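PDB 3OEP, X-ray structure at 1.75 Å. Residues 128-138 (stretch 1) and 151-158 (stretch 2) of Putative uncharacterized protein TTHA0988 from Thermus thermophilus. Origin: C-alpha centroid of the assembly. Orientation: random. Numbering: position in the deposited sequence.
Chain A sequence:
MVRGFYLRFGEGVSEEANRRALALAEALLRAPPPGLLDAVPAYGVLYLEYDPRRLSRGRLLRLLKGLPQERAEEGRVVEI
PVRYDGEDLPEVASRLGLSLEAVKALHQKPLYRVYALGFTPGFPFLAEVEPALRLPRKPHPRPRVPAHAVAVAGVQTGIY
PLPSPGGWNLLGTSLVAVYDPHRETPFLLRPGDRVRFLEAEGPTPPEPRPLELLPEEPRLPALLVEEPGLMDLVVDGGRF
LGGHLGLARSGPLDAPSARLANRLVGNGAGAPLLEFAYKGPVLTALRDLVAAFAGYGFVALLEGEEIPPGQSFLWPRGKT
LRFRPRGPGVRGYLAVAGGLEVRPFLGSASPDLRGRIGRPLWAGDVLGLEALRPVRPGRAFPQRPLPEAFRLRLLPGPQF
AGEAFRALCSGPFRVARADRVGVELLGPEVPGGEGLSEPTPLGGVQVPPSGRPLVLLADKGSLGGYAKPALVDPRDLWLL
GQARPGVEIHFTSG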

ATOM      1  N   GLU A 128     -19.096   8.170 -17.254  1.00 13.69           N
ATOM      2  CA  GLU A 128     -20.042   7.047 -17.287  1.00 13.71           C
ATOM      3  C   GLU A 128     -20.007   6.264 -18.597  1.00 12.97           C
ATOM      4  O   GLU A 128     -20.104   6.841 -19.688  1.00 15.46           O
ATOM      5  CB  GLU A 128     -21.479   7.570 -17.141  1.00 16.61           C
ATOM      6  CG  GLU A 128     -21.779   8.285 -15.836  1.00 19.37           C
ATOM      7  CD  GLU A 128     -23.179   8.898 -15.787  1.00 29.44           C
ATOM      8  OE1 GLU A 128     -23.917   8.872 -16.805  1.00 26.39           O
ATOM      9  OE2 GLU A 128     -23.537   9.426 -14.718  1.00 31.98           O
ATOM     10  N   VAL A 129     -19.940   4.944 -18.480  1.00 12.79           N
ATOM     11  CA  VAL A 129     -20.156   4.045 -19.613  1.00 13.81           C
ATOM     12  C   VAL A 129     -21.602   4.189 -20.105  1.00 13.92           C
ATOM     13  O   VAL A 129     -22.544   4.269 -19.303  1.00 14.06           O
ATOM     14  CB  VAL A 129     -19.862   2.570 -19.205  1.00 13.85           C
ATOM     15  CG1 VAL A 129     -20.288   1.582 -20.287  1.00 11.80           C
ATOM     16  CG2 VAL A 129     -18.387   2.390 -18.886  1.00 12.95           C
ATOM     17  N   GLU A 130     -21.771   4.248 -21.426  1.00 14.54           N
ATOM     18  CA  GLU A 130     -23.101   4.326 -22.035  1.00 15.85           C
ATOM     19  C   GLU A 130     -23.986   3.192 -21.524  1.00 14.72           C
ATOM     20  O   GLU A 130     -23.519   2.073 -21.377  1.00 15.49           O
ATOM     21  CB  GLU A 130     -23.008   4.227 -23.560  1.00 16.46           C
ATOM     22  CG  GLU A 130     -22.387   5.440 -24.242  1.00 19.94           C
ATOM     23  CD  GLU A 130     -23.261   6.679 -24.159  1.00 26.84           C
ATOM     24  OE1 GLU A 130     -24.422   6.624 -24.615  1.00 30.59           O
ATOM     25  OE2 GLU A 130     -22.781   7.712 -23.650  1.00 31.99           O
ATOM     26  N   PRO A 131     -25.275   3.476 -21.258  1.00 16.82           N
ATOM     27  CA  PRO A 131     -26.179   2.432 -20.769  1.00 17.09           C
ATOM     28  C   PRO A 131     -26.117   1.102 -21.531  1.00 17.29           C
ATOM     29  O   PRO A 131     -26.083   0.041 -20.905  1.00 16.65           O
ATOM     30  CB  PRO A 131     -27.555   3.079 -20.921  1.00 19.79           C
ATOM     31  CG  PRO A 131     -27.287   4.531 -20.698  1.00 19.96           C
ATOM     32  CD  PRO A 131     -25.951   4.787 -21.333  1.00 19.11           C
ATOM     33  N   ALA A 132     -26.073   1.165 -22.859  1.00 16.20           N
ATOM     34  CA  ALA A 132     -26.057  -0.040 -23.696  1.00 15.37           C
ATOM     35  C   ALA A 132     -24.810  -0.905 -23.516  1.00 14.96           C
ATOM     36  O   ALA A 132     -24.830  -2.077 -23.874  1.00 15.94           O
ATOM     37  CB  ALA A 132     -26.221   0.334 -25.175  1.00 16.82           C
ATOM     38  N   LEU A 133     -23.737  -0.331 -22.964  1.00 13.64           N
ATOM     39  CA  LEU A 133     -22.472  -1.048 -22.776  1.00 13.74           C
ATOM     40  C   LEU A 133     -22.255  -1.503 -21.326  1.00 13.56           C
ATOM     41  O   LEU A 133     -21.217  -2.070 -20.996  1.00 14.84           O
ATOM     42  CB  LEU A 133     -21.308  -0.176 -23.261  1.00 14.37           C
ATOM     43  CG  LEU A 133     -19.893  -0.762 -23.258  1.00 14.69           C
ATOM     44  CD1 LEU A 133     -19.831  -2.129 -23.944  1.00 15.09           C
ATOM     45  CD2 LEU A 133     -18.913   0.219 -23.913  1.00 12.31           C
ATOM     46  N   ARG A 134     -23.250  -1.296 -20.465  1.00 13.67           N
ATOM     47  CA  ARG A 134     -23.101  -1.661 -19.054  1.00 14.08           C
ATOM     48  C   ARG A 134     -23.351  -3.145 -18.817  1.00 16.53           C
ATOM     49  O   ARG A 134     -24.435  -3.656 -19.101  1.00 16.99           O
ATOM     50  CB  ARG A 134     -24.037  -0.820 -18.185  1.00 15.00           C
ATOM     51  CG  ARG A 134     -23.699   0.646 -18.252  1.00 15.43           C
ATOM     52  CD  ARG A 134     -24.574   1.493 -17.358  1.00 16.07           C
ATOM     53  NE  ARG A 134     -24.382   2.906 -17.657  1.00 15.34           N
ATOM     54  CZ  ARG A 134     -25.107   3.899 -17.157  1.00 21.32           C
ATOM     55  NH1 ARG A 134     -26.096   3.650 -16.297  1.00 23.48           N
ATOM     56  NH2 ARG A 134     -24.840   5.149 -17.519  1.00 19.75           N
ATOM     57  N   LEU A 135     -22.347  -3.838 -18.291  1.00 16.73           N
ATOM     58  CA  LEU A 135     -22.539  -5.225 -17.899  1.00 19.56           C
ATOM     59  C   LEU A 135     -21.669  -5.578 -16.702  1.00 19.34           C
ATOM     60  O   LEU A 135     -20.621  -4.961 -16.490  1.00 18.61           O
ATOM     61  CB  LEU A 135     -22.296  -6.176 -19.074  1.00 22.60           C
ATOM     62  CG  LEU A 135     -20.895  -6.703 -19.332  1.00 23.52           C
ATOM     63  CD1 LEU A 135     -20.904  -7.771 -20.437  1.00 19.85           C
ATOM     64  CD2 LEU A 135     -19.981  -5.541 -19.693  1.00 25.15           C
ATOM     65  N   PRO A 136     -22.108  -6.568 -15.909  1.00 20.21           N
ATOM     66  CA  PRO A 136     -21.403  -6.883 -14.678  1.00 21.32           C
ATOM     67  C   PRO A 136     -20.001  -7.432 -14.905  1.00 19.83           C
ATOM     68  O   PRO A 136     -19.695  -7.980 -15.969  1.00 18.91           O
ATOM     69  CB  PRO A 136     -22.290  -7.954 -14.019  1.00 22.91           C
ATOM     70  CG  PRO A 136     -23.598  -7.836 -14.653  1.00 25.17           C
ATOM     71  CD  PRO A 136     -23.354  -7.345 -16.041  1.00 22.82           C
ATOM     72  N   ARG A 137     -19.166  -7.286 -13.887  1.00 22.30           N
ATOM     73  CA  ARG A 137     -17.852  -7.897 -13.885  1.00 23.53           C
ATOM     74  C   ARG A 137     -17.971  -9.421 -13.888  1.00 24.03           C
ATOM     75  O   ARG A 137     -19.051  -9.980 -13.666  1.00 22.95           O
ATOM     76  CB  ARG A 137     -17.031  -7.400 -12.688  1.00 25.56           C
ATOM     77  CG  ARG A 137     -17.529  -7.810 -11.311  1.00 31.24           C
ATOM     78  CD  ARG A 137     -16.676  -7.141 -10.231  1.00 37.98           C
ATOM     79  NE  ARG A 137     -16.690  -7.882  -8.968  1.00 43.84           N
ATOM     80  CZ  ARG A 137     -17.578  -7.719  -7.985  1.00 50.04           C
ATOM     81  NH1 ARG A 137     -18.569  -6.835  -8.085  1.00 52.46           N
ATOM     82  NH2 ARG A 137     -17.479  -8.461  -6.886  1.00 52.85           N
ATOM     83  N   LYS A 138     -16.854 -10.087 -14.153  1.00 25.22           N
ATOM     84  CA  LYS A 138     -16.834 -11.541 -14.255  1.00 27.12           C
ATOM     85  C   LYS A 138     -17.077 -12.168 -12.883  1.00 28.92           C
ATOM     86  O   LYS A 138     -16.659 -11.609 -11.866  1.00 27.33           O
ATOM     87  CB  LYS A 138     -15.498 -12.016 -14.832  1.00 28.41           C
ATOM     88  CG  LYS A 138     -15.240 -11.527 -16.253  1.00 29.65           C
ATOM     89  CD  LYS A 138     -13.845 -11.891 -16.741  1.00 33.23           C
ATOM     90  CE  LYS A 138     -13.835 -13.219 -17.483  1.00 35.83           C
ATOM     91  NZ  LYS A 138     -14.391 -13.088 -18.860  1.00 34.84           N
ATOM     92  N   ALA A 151     -10.861  -1.840 -19.813  1.00 11.61           N
ATOM     93  CA  ALA A 151     -11.902  -2.746 -19.329  1.00 12.01           C
ATOM     94  C   ALA A 151     -13.151  -2.025 -18.863  1.00 12.38           C
ATOM     95  O   ALA A 151     -13.102  -0.836 -18.536  1.00 12.86           O
ATOM     96  CB  ALA A 151     -11.347  -3.613 -18.198  1.00 12.62           C
ATOM     97  N   VAL A 152     -14.274  -2.741 -18.856  1.00 12.02           N
ATOM     98  CA  VAL A 152     -15.534  -2.174 -18.380  1.00 12.34           C
ATOM     99  C   VAL A 152     -16.228  -3.080 -17.367  1.00 12.61           C
ATOM    100  O   VAL A 152     -16.153  -4.311 -17.434  1.00 13.40           O
ATOM    101  CB  VAL A 152     -16.524  -1.852 -19.530  1.00 12.47           C
ATOM    102  CG1 VAL A 152     -15.942  -0.803 -20.474  1.00 13.12           C
ATOM    103  CG2 VAL A 152     -16.918  -3.123 -20.304  1.00 12.35           C
ATOM    104  N   ALA A 153     -16.915  -2.446 -16.430  1.00 12.55           N
ATOM    105  CA  ALA A 153     -17.795  -3.145 -15.510  1.00 14.39           C
ATOM    106  C   ALA A 153     -18.853  -2.154 -15.067  1.00 14.26           C
ATOM    107  O   ALA A 153     -18.540  -1.111 -14.486  1.00 12.57           O
ATOM    108  CB  ALA A 153     -17.027  -3.688 -14.326  1.00 15.20           C
ATOM    109  N   GLY A 154     -20.104  -2.481 -15.369  1.00 14.73           N
ATOM    110  CA  GLY A 154     -21.227  -1.596 -15.105  1.00 15.88           C
ATOM    111  C   GLY A 154     -21.013  -0.224 -15.718  1.00 14.10           C
ATOM    112  O   GLY A 154     -20.641  -0.105 -16.883  1.00 15.07           O
ATOM    113  N   VAL A 155     -21.227   0.816 -14.913  1.00 15.75           N
ATOM    114  CA  VAL A 155     -21.106   2.205 -15.373  1.00 13.57           C
ATOM    115  C   VAL A 155     -19.649   2.689 -15.484  1.00 13.73           C
ATOM    116  O   VAL A 155     -19.400   3.824 -15.901  1.00 14.21           O
ATOM    117  CB  VAL A 155     -21.912   3.151 -14.436  1.00 16.25           C
ATOM    118  CG1 VAL A 155     -21.196   3.327 -13.107  1.00 14.87           C
ATOM    119  CG2 VAL A 155     -22.181   4.504 -15.104  1.00 17.23           C
ATOM    120  N   GLN A 156     -18.692   1.835 -15.124  1.00 12.81           N
ATOM    121  CA  GLN A 156     -17.290   2.244 -15.072  1.00 13.06           C
ATOM    122  C   GLN A 156     -16.418   1.616 -16.148  1.00 12.98           C
ATOM    123  O   GLN A 156     -16.655   0.490 -16.592  1.00 13.49           O
ATOM    124  CB  GLN A 156     -16.694   1.903 -13.712  1.00 15.09           C
ATOM    125  CG  GLN A 156     -17.384   2.580 -12.553  1.00 16.78           C
ATOM    126  CD  GLN A 156     -16.604   2.412 -11.276  1.00 23.21           C
ATOM    127  OE1 GLN A 156     -15.843   3.294 -10.897  1.00 25.48           O
ATOM    128  NE2 GLN A 156     -16.754   1.262 -10.626  1.00 25.06           N
ATOM    129  N   THR A 157     -15.400   2.363 -16.561  1.00 12.78           N
ATOM    130  CA  THR A 157     -14.343   1.821 -17.393  1.00 11.50           C
ATOM    131  C   THR A 157     -13.016   2.176 -16.729  1.00 13.30           C
ATOM    132  O   THR A 157     -12.933   3.114 -15.936  1.00 12.95           O
ATOM    133  CB  THR A 157     -14.443   2.316 -18.868  1.00 13.64           C
ATOM    134  OG1 THR A 157     -13.476   1.637 -19.685  1.00 12.72           O
ATOM    135  CG2 THR A 157     -14.234   3.819 -18.975  1.00 13.82           C
ATOM    136  N   GLY A 158     -11.985   1.398 -17.018  1.00 13.48           N
ATOM    137  CA  GLY A 158     -10.699   1.598 -16.378  1.00 14.11           C
ATOM    138  C   GLY A 158      -9.553   1.119 -17.237  1.00 13.70           C
ATOM    139  O   GLY A 158      -9.759   0.442 -18.252  1.00 12.47           O
TER
HETATM  140  O   HOH W   1     -19.770  -2.292 -18.493  1.00 11.35           O

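Stretch 2 is a tight hairpin, and stretch 1 wraps around its turn. At the first residue of stretch 2, within a strand that begins earlier in the chain, Ala-151 makes no contact with stretch 1, but it secures the hairpin by pairing in both directions with the backbone of Gly-158 and by accepting a hydrogen bond from Thr-157 OG1 (2.8 Å to Ala-151 O). Val-152 directs its side chain toward stretch 1 and meets two apolar residues there: its CG2 lies 3.9 Å from Leu-135 CD2, and its CG1 lies 4.3 Å from Val-129 CG2. The Leu-135 CA-to-CB bond points away from the hairpin, yet chi1 near 89° brings the end of the side chain back to make this contact.

Ala-153 opens a type II' turn that ends at Gln-156. Its CA approaches Leu-135 O at 3.5 Å in a CA-H...O contact, while its CB packs 4.1 Å from Arg-137 CB. The same carbonyl accepts a nearly linear hydrogen bond from Gly-154 N (2.8 Å to Leu-135 O, 178°). Gly-154 has a phi of 54°, a value that favours glycine. A water links the two stretches here, accepting from Leu-135 N at 3.0 Å and lying 2.9 Å from both Leu-133 O and Gly-154 O.

Val-155 loses the most surface to stretch 1. Its carbonyl accepts a second nearly linear bond, from Val-129 N (2.9 Å to Val-155 O, 178°), and Glu-128 CA adds a CA-H...O contact to Val-155 O at 3.6 Å. Val-155 CG2 covers one face of the Arg-134 guanidinium, 3.6 Å from Arg-134 CZ. That group is held by hydrogen bonds from Arg-134 NE (2.8 Å) and Arg-134 NH2 (3.0 Å) to Val-129 O.

At the end of the turn, Val-129 CG2 reaches Gln-156 O at 3.4 Å, and just past it Thr-157 CB at 3.9 Å, so this one valine touches both strands.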